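Local coordinates for putative O-acetylhomoserine (Thiol)-lyase (Campylobacter jejuni, PDB 4OC9), which probably uses pyridoxal 5'-phosphate to make homocysteine from O-acetylhomoserine and sulfide, as O-acetylhomoserine sulfhydrylases do, at residues 31-36 and 50-55; 71-76 and 190-195. One frame throughout, in Å; residues are numbered along the deposited sequence.

Contact 1: 31-36 and 50-55; sequences TAYNFE and LGNIYS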
loop_
_atom_site.group_PDB
_atom_site.type_symbol
_atom_site.label_atom_id
_atom_site.label_comp_id
_atom_site.label_asym_id
_atom_site.label_seq_id
_atom_site.Cartn_x
_atom_site.Cartn_y
_atom_site.Cartn_z
ATOM N N THR D 31 -3.960 -8.637 10.462
ATOM C CA THR D 31 -3.540 -8.708 11.862
ATOM C C THR D 31 -3.733 -10.039 12.513
ATOM O O THR D 31 -2.968 -10.380 13.417
ATOM C CB THR D 31 -4.275 -7.680 12.739
ATOM O OG1 THR D 31 -5.695 -7.815 12.573
ATOM C CG2 THR D 31 -3.897 -6.284 12.322
ATOM N N ALA D 32 -4.726 -10.810 12.051
ATOM C CA ALA D 32 -4.996 -12.113 12.681
ATOM C C ALA D 32 -5.057 -13.270 11.726
ATOM O O ALA D 32 -5.216 -13.104 10.534
ATOM C CB ALA D 32 -6.254 -12.041 13.522
ATOM N N TYR D 33 -4.990 -14.455 12.308
ATOM C CA TYR D 33 -4.986 -15.690 11.559
ATOM C C TYR D 33 -6.014 -16.705 12.060
ATOM O O TYR D 33 -6.314 -16.787 13.247
ATOM C CB TYR D 33 -3.553 -16.252 11.649
ATOM C CG TYR D 33 -2.564 -15.195 11.230
ATOM C CD1 TYR D 33 -2.074 -14.275 12.151
ATOM C CD2 TYR D 33 -2.195 -15.048 9.887
ATOM C CE1 TYR D 33 -1.195 -13.265 11.752
ATOM C CE2 TYR D 33 -1.318 -14.058 9.494
ATOM C CZ TYR D 33 -0.822 -13.168 10.419
ATOM O OH TYR D 33 0.008 -12.148 10.017
ATOM N N ASN D 34 -6.554 -17.483 11.135
ATOM C CA ASN D 34 -7.551 -18.480 11.463
ATOM C C ASN D 34 -6.900 -19.776 11.904
ATOM O O ASN D 34 -6.340 -20.494 11.081
ATOM C CB ASN D 34 -8.413 -18.730 10.222
ATOM C CG ASN D 34 -9.585 -19.688 10.464
ATOM O OD1 ASN D 34 -10.067 -20.280 9.528
ATOM N ND2 ASN D 34 -10.045 -19.831 11.710
ATOM N N PHE D 35 -6.939 -20.063 13.207
ATOM C CA PHE D 35 -6.363 -21.293 13.714
ATOM C C PHE D 35 -7.261 -22.402 13.206
ATOM O O PHE D 35 -8.480 -22.233 13.149
ATOM C CB PHE D 35 -6.318 -21.328 15.226
ATOM C CG PHE D 35 -5.606 -20.160 15.817
ATOM C CD1 PHE D 35 -4.221 -20.038 15.685
ATOM C CD2 PHE D 35 -6.294 -19.205 16.519
ATOM C CE1 PHE D 35 -3.560 -18.961 16.206
ATOM C CE2 PHE D 35 -5.618 -18.124 17.061
ATOM C CZ PHE D 35 -4.261 -18.010 16.912
ATOM N N GLU D 36 -6.660 -23.538 12.834
ATOM C CA GLU D 36 -7.412 -24.697 12.293
ATOM C C GLU D 36 -8.240 -25.418 13.366
ATOM O O GLU D 36 -9.213 -26.086 13.034
ATOM C CB GLU D 36 -6.488 -25.697 11.613
ATOM C CG GLU D 36 -5.622 -25.092 10.520
ATOM C CD GLU D 36 -4.693 -26.097 9.894
ATOM O OE1 GLU D 36 -5.140 -27.211 9.585
ATOM O OE2 GLU D 36 -3.521 -25.750 9.650
ATOM N N LEU D 50 5.356 -23.625 16.737
ATOM C CA LEU D 50 5.615 -22.303 16.134
ATOM C C LEU D 50 4.641 -22.001 15.004
ATOM O O LEU D 50 4.216 -22.906 14.295
ATOM C CB LEU D 50 7.037 -22.064 15.669
ATOM C CG LEU D 50 7.711 -21.692 17.006
ATOM C CD1 LEU D 50 8.130 -22.989 17.659
ATOM C CD2 LEU D 50 8.915 -20.778 16.880
ATOM N N GLY D 51 4.272 -20.738 14.853
ATOM C CA GLY D 51 3.328 -20.375 13.807
ATOM C C GLY D 51 2.666 -19.029 14.007
ATOM O O GLY D 51 2.900 -18.328 14.998
ATOM N N ASN D 52 1.805 -18.692 13.057
ATOM C CA ASN D 52 1.087 -17.423 13.080
ATOM C C ASN D 52 0.087 -17.321 14.184
ATOM O O ASN D 52 -0.685 -18.254 14.438
ATOM C CB ASN D 52 0.346 -17.211 11.773
ATOM C CG ASN D 52 1.274 -17.170 10.587
ATOM O OD1 ASN D 52 2.471 -16.954 10.735
ATOM N ND2 ASN D 52 0.713 -17.341 9.397
ATOM N N ILE D 53 0.092 -16.160 14.826
ATOM C CA ILE D 53 -0.816 -15.869 15.932
ATOM C C ILE D 53 -1.505 -14.512 15.787
ATOM O O ILE D 53 -2.727 -14.431 15.667
ATOM C CB ILE D 53 -0.070 -15.845 17.277
ATOM C CG1 ILE D 53 0.504 -17.212 17.598
ATOM C CG2 ILE D 53 -1.024 -15.422 18.379
ATOM C CD1 ILE D 53 1.335 -17.261 18.886
ATOM N N TYR D 54 -0.690 -13.459 15.766
ATOM C CA TYR D 54 -1.160 -12.091 15.673
ATOM C C TYR D 54 -0.003 -11.260 15.171
ATOM O O TYR D 54 1.123 -11.390 15.670
ATOM C CB TYR D 54 -1.611 -11.635 17.048
ATOM C CG TYR D 54 -2.235 -10.262 17.078
ATOM C CD1 TYR D 54 -3.524 -10.055 16.552
ATOM C CD2 TYR D 54 -1.618 -9.209 17.727
ATOM C CE1 TYR D 54 -4.139 -8.819 16.608
ATOM C CE2 TYR D 54 -2.218 -7.967 17.774
ATOM C CZ TYR D 54 -3.486 -7.783 17.224
ATOM O OH TYR D 54 -4.081 -6.541 17.293
ATOM N N SER D 55 -0.300 -10.387 14.206
ATOM C CA SER D 55 0.722 -9.537 13.553
ATOM C C SER D 55 1.577 -8.641 14.422
ATOM O O SER D 55 2.641 -8.212 13.975
ATOM C CB SER D 55 0.172 -8.794 12.336
ATOM O OG SER D 55 -0.199 -9.744 11.374
HETATM O O HOH W 1 -6.502 -6.283 14.787
HETATM O O HOH W 2 -5.325 -15.354 15.179
#
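Thr-31 and Tyr-54 meet at the intersubunit active site of this trans-sulfuration enzyme, where the N-terminal part of one chain reaches the cofactor of another: Tyr-54 OH is hydrogen-bonded to the pyridoxyl-lysine and to Ser-205 of the second subunit. Residues 31-35 and 52-55 run roughly antiparallel, both without regular secondary structure. Ser-55 N gives Thr-31 O an almost straight hydrogen bond (2.8 Å, 173° at the hydrogen). The same carbonyl oxygen lies 3.2 Å from Tyr-54 CD1, and Thr-31 CB rests 4.0 Å from Tyr-54 CE1 farther along the ring. Tyr-33 makes the other large part of the contact. CG of Tyr-33 stands anti to its carbonyl carbon (chi1 -53°), and Asn-52 CB sits over one face of the ring, 3.8 Å from its centroid, a CH-pi contact. Ile-53 O lies in the ring plane at the edge. At the far end Tyr-33 OH donates to Ser-55 OG (2.8 Å), which is also bonded to Asn-30 O and weakly to Asn-59 ND2. A water donates to Tyr-33 O (2.6 Å) and to Ile-53 O (2.8 Å), tying the two backbones. Asn-52 ND2 is hydrogen-bonded to Gln-20 OE1 of the third subunit. Within the chain, Phe-35 and Ile-53 pack on helix 38-45, which connects the segments, while Tyr-33 and Asn-52 touch Pro-60 at the start of helix 60-73.

Contact 2: 71-76 and 190-195; sequences NVEGGA and LQPFKH
Glu-73 and Phe-193 make most of this contact, at the Schellman motif that ends helix 60-73. Phe-193, from the short 3-10 turn 192-194, brings the CD2 and CE2 side of its ring to the helix end, with CG anti to the carbonyl carbon (chi1 -62°). Phe-193 CD2 is 3.4 Å from Glu-73 O, which sits at the ring edge. Phe-193 CE2 is 3.8 Å from Glu-73 CB. Gly-75 CA comes within 3.5 Å of Phe-193 CE2. Gly-74 carries the positive phi (82°) of the C-prime residue, with Gly-74 N bonded to Asn-71 O and Gly-75 N to Ala-70 O. Glu-73 bends at chi2 (-73°), and its carboxylate comes up to the proline, OE2 lying 3.7 Å from Pro-192 CD. The second shell fixes that carboxylate: OE1 is hydrogen-bonded to His-202 NE2 and Asn-182 ND2, and Asn-182 ND2 also bonds Leu-190 O, so one amide serves both segments. Ile-200 and Ile-220, on two neighbouring strands of the large sheet, touch both Glu-73 and Phe-193. One water joins the two segments, donating to Glu-73 O (2.6 Å) and Glu-73 OE2 (2.8 Å) and accepting from Phe-193 N (2.9 Å).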
loop_
_atom_site.group_PDB
_atom_site.type_symbol
_atom_site.label_atom_id
_atom_site.label_comp_id
_atom_site.label_asym_id
_atom_site.label_seq_id
_atom_site.Cartn_x
_atom_site.Cartn_y
_atom_site.Cartn_z
ATOM N N ASN D 71 20.114 -14.291 6.299
ATOM C CA ASN D 71 20.852 -15.041 5.292
ATOM C C ASN D 71 21.935 -14.213 4.638
ATOM O O ASN D 71 23.050 -14.691 4.497
ATOM C CB ASN D 71 19.913 -15.616 4.221
ATOM C CG ASN D 71 18.981 -16.652 4.788
ATOM O OD1 ASN D 71 19.087 -17.010 5.942
ATOM N ND2 ASN D 71 18.034 -17.107 3.991
ATOM N N VAL D 72 21.631 -12.975 4.265
ATOM C CA VAL D 72 22.667 -12.142 3.632
ATOM C C VAL D 72 23.782 -11.804 4.614
ATOM O O VAL D 72 24.901 -11.648 4.203
ATOM C CB VAL D 72 22.149 -10.872 2.904
ATOM C CG1 VAL D 72 21.187 -11.293 1.817
ATOM C CG2 VAL D 72 21.465 -9.906 3.848
ATOM N N GLU D 73 23.472 -11.666 5.900
ATOM C CA GLU D 73 24.506 -11.363 6.912
ATOM C C GLU D 73 25.287 -12.607 7.345
ATOM O O GLU D 73 26.351 -12.479 7.940
ATOM C CB GLU D 73 23.914 -10.702 8.157
ATOM C CG GLU D 73 23.530 -9.231 8.060
ATOM C CD GLU D 73 24.719 -8.273 8.029
ATOM O OE1 GLU D 73 24.486 -7.042 8.154
ATOM O OE2 GLU D 73 25.883 -8.714 7.904
ATOM N N GLY D 74 24.793 -13.796 7.017
ATOM C CA GLY D 74 25.453 -15.034 7.413
ATOM C C GLY D 74 25.068 -15.373 8.865
ATOM O O GLY D 74 25.775 -16.088 9.561
ATOM N N GLY D 75 23.942 -14.828 9.332
ATOM C CA GLY D 75 23.468 -15.057 10.694
ATOM C C GLY D 75 22.424 -16.156 10.734
ATOM O O GLY D 75 22.179 -16.805 9.744
ATOM N N ALA D 76 21.790 -16.337 11.883
ATOM C CA ALA D 76 20.772 -17.394 12.054
ATOM C C ALA D 76 19.316 -16.988 11.945
ATOM O O ALA D 76 18.525 -17.677 11.287
ATOM C CB ALA D 76 20.961 -18.070 13.422
ATOM N N LEU D 190 30.210 -5.279 4.261
ATOM C CA LEU D 190 30.817 -5.757 5.473
ATOM C C LEU D 190 29.937 -6.763 6.201
ATOM O O LEU D 190 28.725 -6.557 6.342
ATOM C CB LEU D 190 31.094 -4.558 6.382
ATOM C CG LEU D 190 31.765 -4.868 7.710
ATOM C CD1 LEU D 190 33.115 -5.511 7.461
ATOM C CD2 LEU D 190 31.967 -3.595 8.476
ATOM N N GLN D 191 30.553 -7.821 6.720
ATOM C CA GLN D 191 29.817 -8.866 7.426
ATOM C C GLN D 191 30.318 -8.992 8.857
ATOM O O GLN D 191 31.159 -9.814 9.146
ATOM C CB GLN D 191 30.006 -10.205 6.719
ATOM C CG GLN D 191 29.689 -10.250 5.227
ATOM C CD GLN D 191 30.767 -9.626 4.303
ATOM O OE1 GLN D 191 31.979 -9.627 4.599
ATOM N NE2 GLN D 191 30.313 -9.125 3.152
ATOM N N PRO D 192 29.795 -8.176 9.768
ATOM C CA PRO D 192 30.291 -8.249 11.142
ATOM C C PRO D 192 30.304 -9.639 11.757
ATOM O O PRO D 192 31.201 -9.934 12.570
ATOM C CB PRO D 192 29.359 -7.322 11.903
ATOM C CG PRO D 192 28.909 -6.338 10.877
ATOM C CD PRO D 192 28.778 -7.125 9.604
ATOM N N PHE D 193 29.365 -10.502 11.408
ATOM C CA PHE D 193 29.388 -11.848 11.990
ATOM C C PHE D 193 30.689 -12.597 11.726
ATOM O O PHE D 193 31.119 -13.413 12.551
ATOM C CB PHE D 193 28.202 -12.729 11.608
ATOM C CG PHE D 193 26.890 -12.189 12.061
ATOM C CD1 PHE D 193 26.724 -11.779 13.377
ATOM C CD2 PHE D 193 25.775 -12.289 11.250
ATOM C CE1 PHE D 193 25.512 -11.331 13.832
ATOM C CE2 PHE D 193 24.536 -11.879 11.722
ATOM C CZ PHE D 193 24.405 -11.396 13.010
ATOM N N LYS D 194 31.296 -12.360 10.575
ATOM C CA LYS D 194 32.558 -12.982 10.255
ATOM C C LYS D 194 33.602 -12.643 11.259
ATOM O O LYS D 194 34.538 -13.416 11.442
ATOM C CB LYS D 194 33.080 -12.534 8.917
ATOM C CG LYS D 194 32.577 -13.325 7.743
ATOM C CD LYS D 194 32.996 -12.576 6.504
ATOM C CE LYS D 194 32.756 -13.439 5.270
ATOM N NZ LYS D 194 33.293 -12.781 4.054
ATOM N N HIS D 195 33.449 -11.513 11.943
ATOM C CA HIS D 195 34.434 -11.138 12.911
ATOM C C HIS D 195 34.088 -11.266 14.359
ATOM O O HIS D 195 34.633 -10.558 15.208
ATOM C CB HIS D 195 34.914 -9.747 12.582
ATOM C CG HIS D 195 35.330 -9.633 11.155
ATOM N ND1 HIS D 195 36.499 -10.168 10.687
ATOM C CD2 HIS D 195 34.714 -9.074 10.095
ATOM C CE1 HIS D 195 36.590 -9.934 9.393
ATOM N NE2 HIS D 195 35.529 -9.256 9.015
HETATM O O HOH W 3 27.720 -10.529 9.049
#

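Overall arrangement
Helix 60-73 connects the two contacts: it runs from just after contact 1 to contact 2, whose first segment holds its C-terminal end. They follow one another along the chain without touching, their centres 30 Å apart and their nearest atoms about 12 Å apart. Contact 1 lies 29 Å from the centre of its own chain but is buried in the assembly, where it meets two other subunits; the cofactor it reaches belongs to one of them. Contact 2 lies 13 Å from that centre, with no other subunit touching its segments. Its Glu-73 holds His-202 on strand 199-203, shortly before Lys-206, which carries this chain's own pyridoxal phosphate.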